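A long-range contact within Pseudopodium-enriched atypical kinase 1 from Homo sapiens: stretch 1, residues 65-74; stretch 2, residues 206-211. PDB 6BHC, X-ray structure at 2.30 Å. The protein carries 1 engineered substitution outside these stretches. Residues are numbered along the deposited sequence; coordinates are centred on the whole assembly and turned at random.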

# COMPACT_ATOMS: atom_id res chain seq x y z
N CYS A 65 -18.36 9.84 31.49
CA CYS A 65 -17.41 10.00 30.40
C CYS A 65 -17.93 10.93 29.31
O CYS A 65 -17.13 11.42 28.51
N CYS A 66 -19.24 11.18 29.28
CA CYS A 66 -19.83 12.09 28.30
C CYS A 66 -21.24 12.45 28.77
O CYS A 66 -21.94 11.61 29.33
N GLU A 67 -21.63 13.70 28.52
CA GLU A 67 -22.96 14.20 28.88
C GLU A 67 -23.60 14.78 27.62
O GLU A 67 -23.31 15.92 27.24
N ALA A 68 -24.47 14.00 26.99
CA ALA A 68 -25.10 14.41 25.75
C ALA A 68 -26.44 15.08 26.04
O ALA A 68 -26.88 15.21 27.18
N GLY A 69 -27.11 15.52 24.97
CA GLY A 69 -28.39 16.19 25.10
C GLY A 69 -29.55 15.30 25.51
O GLY A 69 -30.59 15.82 25.92
N ASP A 70 -29.39 13.98 25.42
CA ASP A 70 -30.46 13.06 25.74
C ASP A 70 -30.13 12.07 26.85
O ASP A 70 -31.04 11.37 27.31
N ALA A 71 -28.88 11.99 27.29
CA ALA A 71 -28.50 10.95 28.23
C ALA A 71 -27.15 11.28 28.84
O ALA A 71 -26.47 12.24 28.45
N VAL A 72 -26.77 10.47 29.83
CA VAL A 72 -25.44 10.51 30.43
C VAL A 72 -24.77 9.17 30.14
O VAL A 72 -25.43 8.13 30.05
N TYR A 73 -23.45 9.20 29.97
CA TYR A 73 -22.69 8.03 29.57
C TYR A 73 -21.68 7.64 30.64
O TYR A 73 -21.04 8.51 31.25
N TYR A 74 -21.53 6.34 30.85
CA TYR A 74 -20.55 5.80 31.78
C TYR A 74 -19.86 4.60 31.14
O TYR A 74 -20.54 3.71 30.62
N LEU A 206 -25.15 20.62 18.94
CA LEU A 206 -23.77 20.19 19.16
C LEU A 206 -23.66 19.20 20.31
O LEU A 206 -22.76 18.35 20.30
N GLU A 207 -24.56 19.27 21.29
CA GLU A 207 -24.55 18.32 22.39
C GLU A 207 -25.15 16.97 22.00
O GLU A 207 -25.08 16.03 22.80
N ASN A 208 -25.72 16.85 20.80
CA ASN A 208 -26.22 15.58 20.30
C ASN A 208 -25.23 14.88 19.38
O ASN A 208 -25.50 13.76 18.93
N LEU A 209 -24.09 15.51 19.09
CA LEU A 209 -23.05 14.92 18.26
C LEU A 209 -21.91 14.46 19.16
O LEU A 209 -21.31 15.27 19.87
N LEU A 210 -21.62 13.16 19.13
CA LEU A 210 -20.63 12.55 20.00
C LEU A 210 -19.31 12.34 19.25
O LEU A 210 -19.30 12.12 18.04
N LEU A 211 -18.21 12.40 20.00
CA LEU A 211 -16.87 12.17 19.47
C LEU A 211 -16.28 10.94 20.13
O LEU A 211 -16.15 10.90 21.36

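The contact between the two stretches is small, burying 250 Å² in total, and combines one backbone hydrogen bond with a patch of apolar side chains gathered around Leu210. Cys65 begins stretch 1 with its side chain in the p rotamer, out of reach of stretch 2. The next residue, Cys66, points its CA-to-CB bond toward stretch 2; its chi1 is t, and SG lies 4.0 Å from CD2 of Leu210. Glu67 turns away, leaving its m side chain exposed.

At Ala68 the short side chain points sideways, yet its CB still packs 3.8 Å from Leu210 CD2, so that this one methyl group meets both Cys66 and Ala68. The backbone also draws close here, with Ala68 CA 3.4 Å from Glu207 O in a CA-H...O contact. The same carbonyl accepts the hydrogen bond from Gly69, N to O of Glu207 at 3.0 Å. Gly69 has no side chain, and this matters to the fit: a CB would point toward stretch 2 and fall about 2.4 Å from OD1 of Asn208, a clash. Instead, Gly69 CA sits 3.5 Å from Asn208 OD1. Asn208, an m rotamer, has a sideways CA-to-CB bond but brings its end nearer to stretch 1; its amide is hydrogen-bonded elsewhere in the structure. Glu207 starts toward stretch 1, but its p chi1 and m chi2 belong to a side chain whose end leads away.

Asp70, with chi1 p, lies at the margin, and Ala71 and Val72 make no contact. Tyr73 points toward stretch 2 with chi1 m and chi2 of -88°, extending its ring to Leu210, whose CD1 approaches obliquely, 3.9 Å from Tyr73 CZ and 3.5 Å from Tyr73 OH. Leu210, with chi1 m and chi2 t, thus presents CD2 to Cys66 and Ala68 and CD1 to Tyr73.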

# COMPACT_ATOMS: atom_id res chain seq x y z
CB CYS A 65 -17.06 8.64 29.79
SG CYS A 65 -18.41 7.80 28.94
CB CYS A 66 -19.88 11.46 26.91
SG CYS A 66 -20.61 12.53 25.64
CB GLU A 67 -22.87 15.25 29.99
CG GLU A 67 -22.54 14.68 31.36
CD GLU A 67 -22.25 15.75 32.38
OE1 GLU A 67 -21.13 16.30 32.37
OE2 GLU A 67 -23.14 16.06 33.20
CB ALA A 68 -25.28 13.21 24.82
CB ASP A 70 -30.88 12.26 24.49
CG ASP A 70 -29.75 11.41 23.94
OD1 ASP A 70 -28.57 11.71 24.23
OD2 ASP A 70 -30.03 10.43 23.21
CB ALA A 71 -28.45 9.58 27.55
CB VAL A 72 -25.51 10.80 31.94
CG1 VAL A 72 -26.16 9.65 32.70
CG2 VAL A 72 -24.14 11.12 32.50
CB TYR A 73 -21.94 8.28 28.25
CG TYR A 73 -22.83 8.30 27.03
CD1 TYR A 73 -23.13 7.14 26.35
CD2 TYR A 73 -23.36 9.50 26.56
CE1 TYR A 73 -23.94 7.16 25.22
CE2 TYR A 73 -24.17 9.53 25.44
CZ TYR A 73 -24.45 8.36 24.78
OH TYR A 73 -25.25 8.39 23.66
CB TYR A 74 -21.20 5.37 33.10
CG TYR A 74 -21.70 6.51 33.96
CD1 TYR A 74 -22.98 7.01 33.81
CD2 TYR A 74 -20.88 7.07 34.94
CE1 TYR A 74 -23.44 8.05 34.60
CE2 TYR A 74 -21.33 8.11 35.73
CZ TYR A 74 -22.61 8.59 35.56
OH TYR A 74 -23.07 9.63 36.35
CB LEU A 206 -22.88 21.41 19.41
CG LEU A 206 -22.68 22.35 18.22
CD1 LEU A 206 -21.73 23.48 18.57
CD2 LEU A 206 -22.18 21.59 17.00
CB GLU A 207 -25.31 18.89 23.59
CG GLU A 207 -26.72 19.39 23.30
CD GLU A 207 -26.75 20.83 22.80
OE1 GLU A 207 -25.69 21.35 22.39
OE2 GLU A 207 -27.84 21.44 22.84
CB ASN A 208 -27.55 15.78 19.56
CG ASN A 208 -28.67 16.21 20.49
OD1 ASN A 208 -28.71 15.82 21.66
ND2 ASN A 208 -29.58 17.04 19.98
CB LEU A 209 -22.55 15.93 17.22
CG LEU A 209 -23.63 16.59 16.36
CD1 LEU A 209 -23.01 17.61 15.42
CD2 LEU A 209 -24.42 15.55 15.59
CB LEU A 210 -21.13 11.22 20.54
CG LEU A 210 -22.57 11.21 21.07
CD1 LEU A 210 -23.00 9.80 21.44
CD2 LEU A 210 -22.70 12.14 22.26
CB LEU A 211 -15.98 13.39 19.70
CG LEU A 211 -16.38 14.65 18.93
CD1 LEU A 211 -15.51 15.83 19.34
CD2 LEU A 211 -16.29 14.39 17.44